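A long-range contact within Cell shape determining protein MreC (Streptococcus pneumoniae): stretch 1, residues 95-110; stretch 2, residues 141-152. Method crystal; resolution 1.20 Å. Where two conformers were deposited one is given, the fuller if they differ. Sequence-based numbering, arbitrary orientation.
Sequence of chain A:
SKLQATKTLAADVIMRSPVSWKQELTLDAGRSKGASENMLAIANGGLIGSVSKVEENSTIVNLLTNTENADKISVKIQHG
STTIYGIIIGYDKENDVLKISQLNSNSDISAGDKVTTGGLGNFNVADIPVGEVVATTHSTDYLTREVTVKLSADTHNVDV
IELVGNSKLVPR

Stretch 1, residues 95-110: NDVLKISQLNSNSDIS
Stretch 2, residues 141-152: DYLTREVTVKLS

Residues 141-152 pair with residues 95-110 of the same MreC chain through two antiparallel strands, 146-151 and 97-101, whose N-to-C directions differ by 145°; R145, just before strand 146-151, gathers in the loop that follows strand 97-101. Together the stretches bury 861 Å², both sides summed. At the start of stretch 2, D141 and T144 close a local turn, T144 OG1 (chi1 p) donating to D141 OD2 at 2.6 Å. Y142 (t) and L143 (m, t) point their CB atoms away from stretch 1, and L143 is tied to it through water: water 3 lies 2.7 Å from L143 O, 2.7 Å from R145 O and 3.0 Å from L103 N, from which it accepts a hydrogen bond.

R145 (phi/psi -55/140; chi t, t, p, 147°) has the largest area covered by stretch 1, 135 Å². Its CB sets out sideways, but the long chain brings the guanidinium to the backbone of 105-107. R145 NH2 donates to S105 O and to S107 O, each at 2.9 Å, and R145 NH1 donates to the same S107 O at 2.9 Å, so that one carbonyl receives both terminal nitrogens. These carbonyls lie near the guanidinium plane, where its N-H groups point. I109 CD1 (m, t) covers one face, 3.7 Å from R145 NH1, while L103 CD1 (m, t) approaches R145 NE obliquely at 3.6 Å. R145 NE donates to water 5 at 3.0 Å, and this water is 3.0 Å from N106 OD1. The loop is braced from within by S107 N donating to S105 OG (t) at 2.9 Å.

The strand begins at E146 (-126/151; t, t, -44°), opposite S101, CA to CA 4.7 Å. Its side chain leaves CA sideways and reaches forward along stretch 2, toward the T148-K99 pair: E146 OE2 is 3.4 Å from K99 CE and 4.3 Å from K99 NZ, opposite charges near each other but beyond a salt bridge. V147 (-119/137; t) forms a hydrogen-bonded pair with I100, V147 N to I100 O and I100 N to V147 O both 2.9 Å. V147 CG2 packs 3.7 Å from L103 CD1 and 4.0 Å from I109 CD1, making a compact branched residue the meeting point of strand and loop.

T148 (-105/140; p) faces K99 (m, t, p, t) in a non-hydrogen-bonded pair, CA to CA 4.8 Å, on the sheet face opposite V147 and V149; T148 CA sends a C-H toward L98 O at 3.2 Å. V149 (-133/136; t) pairs with L98, V149 N to L98 O 2.9 Å and L98 N to V149 O 2.8 Å. V149 CG2 touches I100 CD1 (m, t) at 3.5 Å; V147, V149, L98 and I100 all lie on this face and are buried, which suits their apolar side chains. K150, fully extended (all t), points its CB away and is exposed. L151 (-66/138; m, t) ends the strand, its CD2 3.9 Å from L98 CD2 (t, p). Water 1 accepts from L151 N at 2.9 Å and donates to D96 O at 2.8 Å, extending the ladder through solvent.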

ATOM      1  N   ASN A  95       8.698   8.481 -13.585  1.00 11.82           N
ATOM      2  CA  ASN A  95       9.316   7.187 -13.785  1.00 12.07           C
ATOM      3  C   ASN A  95       8.360   6.039 -13.464  1.00 11.45           C
ATOM      4  O   ASN A  95       8.740   4.891 -13.602  1.00 13.89           O
ATOM      5  CB  ASN A  95      10.590   7.100 -12.944  1.00 11.61           C
ATOM      6  CG  ASN A  95      11.693   7.999 -13.503  1.00 10.84           C
ATOM      7  OD1 ASN A  95      12.123   7.780 -14.643  1.00 14.17           O
ATOM      8  ND2 ASN A  95      12.058   9.028 -12.784  1.00 11.09           N
ATOM      9  N   ASP A  96       7.127   6.370 -13.099  1.00 11.78           N
ATOM     10  CA  ASP A  96       6.048   5.389 -12.819  1.00 12.19           C
ATOM     11  C   ASP A  96       6.497   4.291 -11.832  1.00 11.05           C
ATOM     12  O   ASP A  96       6.338   3.099 -12.054  1.00 11.97           O
ATOM     13  CB  ASP A  96       5.450   4.829 -14.132  1.00 15.09           C
ATOM     14  CG  ASP A  96       4.773   5.898 -14.972  1.00 20.30           C
ATOM     15  OD1 ASP A  96       4.352   6.957 -14.448  1.00 24.30           O
ATOM     16  OD2 ASP A  96       4.632   5.644 -16.185  1.00 26.41           O
ATOM     17  N   VAL A  97       7.001   4.736 -10.693  1.00  9.46           N
ATOM     18  CA  VAL A  97       7.437   3.827  -9.650  1.00  8.34           C
ATOM     19  C   VAL A  97       7.082   4.349  -8.268  1.00  7.64           C
ATOM     20  O   VAL A  97       7.164   5.536  -7.969  1.00  8.08           O
ATOM     21  CB  VAL A  97       8.980   3.562  -9.712  1.00  8.78           C
ATOM     22  CG1 VAL A  97       9.331   2.673 -10.905  1.00 11.46           C
ATOM     23  CG2 VAL A  97       9.795   4.856  -9.698  1.00  8.92           C
ATOM     24  N   LEU A  98       6.710   3.396  -7.415  1.00  7.26           N
ATOM     25  CA  LEU A  98       6.534   3.612  -5.980  1.00  7.50           C
ATOM     26  C   LEU A  98       7.896   3.709  -5.301  1.00  6.93           C
ATOM     27  O   LEU A  98       8.830   3.013  -5.676  1.00  8.47           O
ATOM     28  CB  LEU A  98       5.762   2.409  -5.446  1.00  7.50           C
ATOM     29  CG  LEU A  98       5.221   2.489  -4.035  1.00  8.66           C
ATOM     30  CD1 LEU A  98       4.034   3.423  -3.987  1.00  9.38           C
ATOM     31  CD2 LEU A  98       4.886   1.067  -3.574  1.00 10.26           C
ATOM     32  N   LYS A  99       7.980   4.555  -4.283  1.00  7.31           N
ATOM     33  CA  LYS A  99       9.204   4.770  -3.507  1.00  7.79           C
ATOM     34  C   LYS A  99       9.057   4.235  -2.099  1.00  7.64           C
ATOM     35  O   LYS A  99       8.066   4.545  -1.421  1.00  7.57           O
ATOM     36  CB  LYS A  99       9.501   6.279  -3.415  1.00  8.75           C
ATOM     37  CG  LYS A  99       9.763   6.862  -4.802  1.00 11.77           C
ATOM     38  CD  LYS A  99       9.748   8.398  -4.819  1.00 16.46           C
ATOM     39  CE  LYS A  99      10.988   8.963  -4.213  1.00 21.38           C
ATOM     40  NZ  LYS A  99      11.257  10.354  -4.742  1.00 23.50           N
ATOM     41  N   ILE A 100      10.055   3.455  -1.688  1.00  7.78           N
ATOM     42  CA  ILE A 100      10.089   2.837  -0.356  1.00  8.39           C
ATOM     43  C   ILE A 100      11.394   3.213   0.326  1.00  7.49           C
ATOM     44  O   ILE A 100      12.457   3.263  -0.289  1.00  8.14           O
ATOM     45  CB  ILE A 100       9.970   1.313  -0.507  1.00  8.83           C
ATOM     46  CG1 ILE A 100       8.517   0.963  -1.029  1.00 12.33           C
ATOM     47  CG2 ILE A 100      10.281   0.585   0.797  1.00  8.98           C
ATOM     48  CD1 ILE A 100       8.400  -0.467  -1.562  1.00 15.09           C
ATOM     49  N   SER A 101      11.309   3.510   1.619  1.00  7.31           N
ATOM     50  CA  SER A 101      12.516   3.789   2.385  1.00  9.23           C
ATOM     51  C   SER A 101      12.376   3.252   3.804  1.00  8.01           C
ATOM     52  O   SER A 101      11.528   2.411   4.061  1.00  7.52           O
ATOM     53  CB  SER A 101      12.840   5.267   2.309  0.50 11.46           C
ATOM     54  OG  SER A 101      11.922   5.979   3.074  0.50 15.18           O
ATOM     55  N   GLN A 102      13.240   3.701   4.685  1.00  7.53           N
ATOM     56  CA  GLN A 102      13.317   3.245   6.077  1.00  8.73           C
ATOM     57  C   GLN A 102      13.533   1.753   6.130  1.00  7.78           C
ATOM     58  O   GLN A 102      12.860   1.024   6.851  1.00  8.44           O
ATOM     59  CB  GLN A 102      12.109   3.668   6.872  1.00  9.55           C
ATOM     60  CG  GLN A 102      11.959   5.186   6.955  1.00 12.37           C
ATOM     61  CD  GLN A 102      10.946   5.655   8.000  1.00 14.30           C
ATOM     62  OE1 GLN A 102      10.194   4.879   8.543  1.00 18.09           O
ATOM     63  NE2 GLN A 102      10.999   6.920   8.306  1.00 24.52           N
ATOM     64  N   LEU A 103      14.489   1.271   5.337  1.00  8.48           N
ATOM     65  CA  LEU A 103      14.729  -0.167   5.250  1.00  8.88           C
ATOM     66  C   LEU A 103      15.424  -0.705   6.487  1.00  8.88           C
ATOM     67  O   LEU A 103      16.340  -0.096   7.000  1.00  9.44           O
ATOM     68  CB  LEU A 103      15.585  -0.459   4.037  1.00  9.33           C
ATOM     69  CG  LEU A 103      15.080   0.085   2.690  1.00 10.04           C
ATOM     70  CD1 LEU A 103      16.136  -0.214   1.593  1.00 11.96           C
ATOM     71  CD2 LEU A 103      13.734  -0.538   2.344  1.00 11.78           C
ATOM     72  N   ASN A 104      15.026  -1.883   6.942  1.00  8.24           N
ATOM     73  CA  ASN A 104      15.562  -2.456   8.177  1.00  9.41           C
ATOM     74  C   ASN A 104      16.791  -3.317   7.973  1.00 10.12           C
ATOM     75  O   ASN A 104      17.243  -3.959   8.900  1.00 12.40           O
ATOM     76  CB  ASN A 104      14.496  -3.225   8.983  1.00  9.30           C
ATOM     77  CG  ASN A 104      14.253  -4.605   8.478  1.00  8.39           C
ATOM     78  OD1 ASN A 104      14.440  -4.878   7.292  1.00  9.28           O
ATOM     79  ND2 ASN A 104      13.798  -5.492   9.379  1.00  9.79           N
ATOM     80  N   SER A 105      17.342  -3.339   6.777  1.00 10.60           N
ATOM     81  CA  SER A 105      18.436  -4.255   6.415  1.00 12.29           C
ATOM     82  C   SER A 105      19.307  -3.633   5.345  1.00 11.90           C
ATOM     83  O   SER A 105      18.816  -2.847   4.524  1.00 12.89           O
ATOM     84  CB  SER A 105      17.800  -5.548   5.860  1.00 12.99           C
ATOM     85  OG  SER A 105      18.697  -6.451   5.326  1.00 15.91           O
ATOM     86  N   ASN A 106      20.580  -4.038   5.329  1.00 12.82           N
ATOM     87  CA  ASN A 106      21.462  -3.693   4.224  1.00 13.39           C
ATOM     88  C   ASN A 106      21.643  -4.852   3.256  1.00 13.49           C
ATOM     89  O   ASN A 106      22.558  -4.827   2.435  1.00 15.57           O
ATOM     90  CB  ASN A 106      22.805  -3.157   4.702  1.00 14.16           C
ATOM     91  CG  ASN A 106      22.627  -2.097   5.700  1.00 15.10           C
ATOM     92  OD1 ASN A 106      21.890  -1.113   5.452  1.00 16.30           O
ATOM     93  ND2 ASN A 106      23.232  -2.292   6.845  1.00 18.82           N
ATOM     94  N   SER A 107      20.750  -5.851   3.317  1.00 13.01           N
ATOM     95  CA  SER A 107      20.721  -6.926   2.320  1.00 14.05           C
ATOM     96  C   SER A 107      20.732  -6.391   0.913  1.00 13.20           C
ATOM     97  O   SER A 107      20.086  -5.376   0.615  1.00 12.89           O
ATOM     98  CB  SER A 107      19.440  -7.790   2.434  1.00 14.11           C
ATOM     99  OG  SER A 107      19.400  -8.765   1.366  1.00 15.78           O
ATOM    100  N   ASP A 108      21.370  -7.120   0.010  1.00 13.88           N
ATOM    101  CA  ASP A 108      21.189  -6.862  -1.398  1.00 14.12           C
ATOM    102  C   ASP A 108      19.695  -6.907  -1.739  1.00 13.40           C
ATOM    103  O   ASP A 108      18.929  -7.683  -1.180  1.00 12.61           O
ATOM    104  CB  ASP A 108      21.920  -7.896  -2.255  1.00 15.87           C
ATOM    105  CG  ASP A 108      23.428  -7.797  -2.181  1.00 19.55           C
ATOM    106  OD1 ASP A 108      23.991  -6.839  -1.607  1.00 21.68           O
ATOM    107  OD2 ASP A 108      24.057  -8.730  -2.732  1.00 25.90           O
ATOM    108  N   ILE A 109      19.306  -6.050  -2.675  1.00 12.21           N
ATOM    109  CA  ILE A 109      17.952  -5.994  -3.194  1.00 12.53           C
ATOM    110  C   ILE A 109      18.090  -5.913  -4.698  1.00 12.79           C
ATOM    111  O   ILE A 109      18.899  -5.124  -5.192  1.00 14.61           O
ATOM    112  CB  ILE A 109      17.186  -4.786  -2.621  1.00 12.31           C
ATOM    113  CG1 ILE A 109      16.917  -4.954  -1.120  1.00 12.51           C
ATOM    114  CG2 ILE A 109      15.839  -4.566  -3.361  1.00 14.88           C
ATOM    115  CD1 ILE A 109      16.372  -3.700  -0.459  1.00 13.38           C
ATOM    116  N   SER A 110      17.378  -6.766  -5.420  1.00 12.88           N
ATOM    117  CA  SER A 110      17.556  -6.917  -6.867  1.00 13.08           C
ATOM    118  C   SER A 110      16.268  -6.657  -7.604  1.00 11.06           C
ATOM    119  O   SER A 110      15.174  -6.967  -7.123  1.00 10.21           O
ATOM    120  CB  SER A 110      17.961  -8.361  -7.158  1.00 13.71           C
ATOM    121  OG  SER A 110      19.169  -8.726  -6.526  1.00 18.55           O
ATOM    122  N   ASP A 141      24.269   4.753   1.122  1.00 15.61           N
ATOM    123  CA  ASP A 141      23.983   5.614   2.272  1.00 15.90           C
ATOM    124  C   ASP A 141      23.838   4.745   3.518  1.00 14.99           C
ATOM    125  O   ASP A 141      23.320   3.624   3.466  1.00 14.98           O
ATOM    126  CB  ASP A 141      22.687   6.391   2.119  1.00 16.46           C
ATOM    127  CG  ASP A 141      22.756   7.543   1.136  1.00 18.54           C
ATOM    128  OD1 ASP A 141      23.723   7.673   0.383  1.00 21.80           O
ATOM    129  OD2 ASP A 141      21.752   8.282   1.101  1.00 21.66           O
ATOM    130  N   TYR A 142      24.288   5.278   4.639  1.00 14.67           N
ATOM    131  CA  TYR A 142      24.195   4.579   5.887  1.00 14.06           C
ATOM    132  C   TYR A 142      22.776   4.224   6.260  1.00 14.18           C
ATOM    133  O   TYR A 142      22.552   3.130   6.775  1.00 14.30           O
ATOM    134  CB  TYR A 142      24.849   5.445   6.949  1.00 14.48           C
ATOM    135  CG  TYR A 142      24.966   4.828   8.274  1.00 16.20           C
ATOM    136  CD1 TYR A 142      24.270   5.343   9.359  1.00 17.81           C
ATOM    137  CD2 TYR A 142      25.764   3.730   8.467  1.00 16.27           C
ATOM    138  CE1 TYR A 142      24.390   4.797  10.590  1.00 18.38           C
ATOM    139  CE2 TYR A 142      25.901   3.156   9.751  1.00 18.33           C
ATOM    140  CZ  TYR A 142      25.185   3.691  10.781  1.00 14.65           C
ATOM    141  OH  TYR A 142      25.249   3.194  12.054  1.00 17.31           O
ATOM    142  N   LEU A 143      21.848   5.143   6.041  1.00 14.53           N
ATOM    143  CA  LEU A 143      20.459   4.950   6.490  1.00 15.10           C
ATOM    144  C   LEU A 143      19.392   5.137   5.423  1.00 15.49           C
ATOM    145  O   LEU A 143      18.273   4.639   5.572  1.00 18.09           O
ATOM    146  CB  LEU A 143      20.115   5.938   7.619  1.00 16.68           C
ATOM    147  CG  LEU A 143      20.942   5.973   8.882  1.00 17.04           C
ATOM    148  CD1 LEU A 143      20.453   7.090   9.813  1.00 18.21           C
ATOM    149  CD2 LEU A 143      20.873   4.603   9.565  1.00 17.98           C
ATOM    150  N   THR A 144      19.723   5.864   4.363  1.00 14.63           N
ATOM    151  CA  THR A 144      18.712   6.389   3.453  1.00 15.16           C
ATOM    152  C   THR A 144      18.647   5.713   2.078  1.00 12.79           C
ATOM    153  O   THR A 144      18.104   6.272   1.125  1.00 12.79           O
ATOM    154  CB  THR A 144      18.855   7.906   3.374  1.00 17.25           C
ATOM    155  OG1 THR A 144      20.223   8.217   3.211  1.00 19.86           O
ATOM    156  CG2 THR A 144      18.338   8.549   4.682  1.00 20.02           C
ATOM    157  N   ARG A 145      19.104   4.468   1.989  1.00 11.27           N
ATOM    158  CA  ARG A 145      18.825   3.700   0.780  1.00 10.12           C
ATOM    159  C   ARG A 145      17.316   3.682   0.522  1.00  9.27           C
ATOM    160  O   ARG A 145      16.493   3.474   1.438  1.00  9.87           O
ATOM    161  CB  ARG A 145      19.354   2.264   0.869  1.00  9.67           C
ATOM    162  CG  ARG A 145      19.121   1.426  -0.369  1.00  9.42           C
ATOM    163  CD  ARG A 145      19.938   0.149  -0.414  1.00 10.40           C
ATOM    164  NE  ARG A 145      19.594  -0.772   0.663  1.00 10.57           N
ATOM    165  CZ  ARG A 145      19.632  -2.097   0.570  1.00 10.47           C
ATOM    166  NH1 ARG A 145      19.949  -2.724  -0.554  1.00 11.75           N
ATOM    167  NH2 ARG A 145      19.318  -2.818   1.631  1.00 10.98           N
ATOM    168  N   GLU A 146      16.961   3.810  -0.750  1.00  8.86           N
ATOM    169  CA  GLU A 146      15.574   3.840  -1.197  1.00  9.22           C
ATOM    170  C   GLU A 146      15.393   2.773  -2.270  1.00  8.15           C
ATOM    171  O   GLU A 146      16.324   2.441  -2.980  1.00 10.48           O
ATOM    172  CB  GLU A 146      15.287   5.215  -1.817  1.00 10.64           C
ATOM    173  CG  GLU A 146      13.924   5.487  -2.418  1.00 13.86           C
ATOM    174  CD  GLU A 146      13.966   6.742  -3.290  1.00 16.14           C
ATOM    175  OE1 GLU A 146      14.575   7.748  -2.836  1.00 21.54           O
ATOM    176  OE2 GLU A 146      13.493   6.707  -4.469  1.00 21.12           O
ATOM    177  N   VAL A 147      14.198   2.247  -2.359  1.00  8.50           N
ATOM    178  CA  VAL A 147      13.838   1.261  -3.355  1.00  8.22           C
ATOM    179  C   VAL A 147      12.740   1.815  -4.218  1.00  8.20           C
ATOM    180  O   VAL A 147      11.769   2.393  -3.703  1.00  8.68           O
ATOM    181  CB  VAL A 147      13.368  -0.070  -2.721  1.00  8.67           C
ATOM    182  CG1 VAL A 147      13.209  -1.163  -3.770  1.00 11.15           C
ATOM    183  CG2 VAL A 147      14.327  -0.522  -1.642  1.00 11.74           C
ATOM    184  N   THR A 148      12.828   1.619  -5.530  1.00  7.69           N
ATOM    185  CA  THR A 148      11.742   1.907  -6.455  1.00  7.62           C
ATOM    186  C   THR A 148      11.090   0.614  -6.910  1.00  7.20           C
ATOM    187  O   THR A 148      11.779  -0.399  -7.126  1.00  7.88           O
ATOM    188  CB  THR A 148      12.173   2.802  -7.630  1.00  8.45           C
ATOM    189  OG1 THR A 148      13.251   2.203  -8.354  1.00  9.02           O
ATOM    190  CG2 THR A 148      12.585   4.209  -7.138  1.00  9.67           C
ATOM    191  N   VAL A 149       9.762   0.650  -7.010  1.00  7.47           N
ATOM    192  CA  VAL A 149       8.945  -0.513  -7.226  1.00  8.12           C
ATOM    193  C   VAL A 149       7.910  -0.263  -8.329  1.00  7.88           C
ATOM    194  O   VAL A 149       7.246   0.776  -8.363  1.00  8.81           O
ATOM    195  CB  VAL A 149       8.239  -0.895  -5.910  1.00  8.06           C
ATOM    196  CG1 VAL A 149       7.170  -1.993  -6.065  1.00 10.30           C
ATOM    197  CG2 VAL A 149       9.261  -1.308  -4.844  1.00  9.94           C
ATOM    198  N   LYS A 150       7.767  -1.248  -9.198  1.00  8.24           N
ATOM    199  CA  LYS A 150       6.722  -1.224 -10.223  1.00  9.41           C
ATOM    200  C   LYS A 150       5.474  -1.869  -9.636  1.00  8.33           C
ATOM    201  O   LYS A 150       5.484  -3.037  -9.283  1.00  8.79           O
ATOM    202  CB  LYS A 150       7.177  -1.985 -11.466  1.00 10.31           C
ATOM    203  CG  LYS A 150       6.142  -1.987 -12.562  1.00 13.31           C
ATOM    204  CD  LYS A 150       6.561  -2.750 -13.783  1.00 15.99           C
ATOM    205  CE  LYS A 150       5.687  -2.403 -14.993  1.00 19.54           C
ATOM    206  NZ  LYS A 150       6.222  -2.973 -16.237  1.00 23.90           N
ATOM    207  N   LEU A 151       4.402  -1.099  -9.565  1.00  8.81           N
ATOM    208  CA  LEU A 151       3.133  -1.584  -9.008  1.00  9.26           C
ATOM    209  C   LEU A 151       2.531  -2.666  -9.850  1.00  9.91           C
ATOM    210  O   LEU A 151       2.526  -2.575 -11.073  1.00 11.53           O
ATOM    211  CB  LEU A 151       2.154  -0.410  -8.874  1.00  9.92           C
ATOM    212  CG  LEU A 151       2.524   0.670  -7.844  1.00 10.56           C
ATOM    213  CD1 LEU A 151       1.637   1.884  -7.949  1.00 12.82           C
ATOM    214  CD2 LEU A 151       2.460   0.077  -6.445  1.00 14.02           C
ATOM    215  N   SER A 152       2.007  -3.696  -9.219  1.00 10.31           N
ATOM    216  CA  SER A 152       1.350  -4.751 -10.003  1.00 11.90           C
ATOM    217  C   SER A 152      -0.146  -4.550 -10.228  1.00 12.36           C
ATOM    218  O   SER A 152      -0.718  -5.238 -11.072  1.00 14.59           O
ATOM    219  CB  SER A 152       1.647  -6.117  -9.441  1.00 14.44           C
ATOM    220  OG  SER A 152       1.369  -6.129  -8.086  1.00 17.02           O
TER
HETATM  221  O   HOH W   1       4.390   1.499 -10.867  1.00 13.19           O
HETATM  222  O   HOH W   2      15.353   6.007   4.787  1.00 24.57           O
HETATM  223  O   HOH W   3      16.544   3.120   4.132  1.00 12.12           O
HETATM  224  O   HOH W   4      18.276   1.194   5.536  1.00 13.07           O
HETATM  225  O   HOH W   5      19.842   0.015   3.512  1.00 16.52           O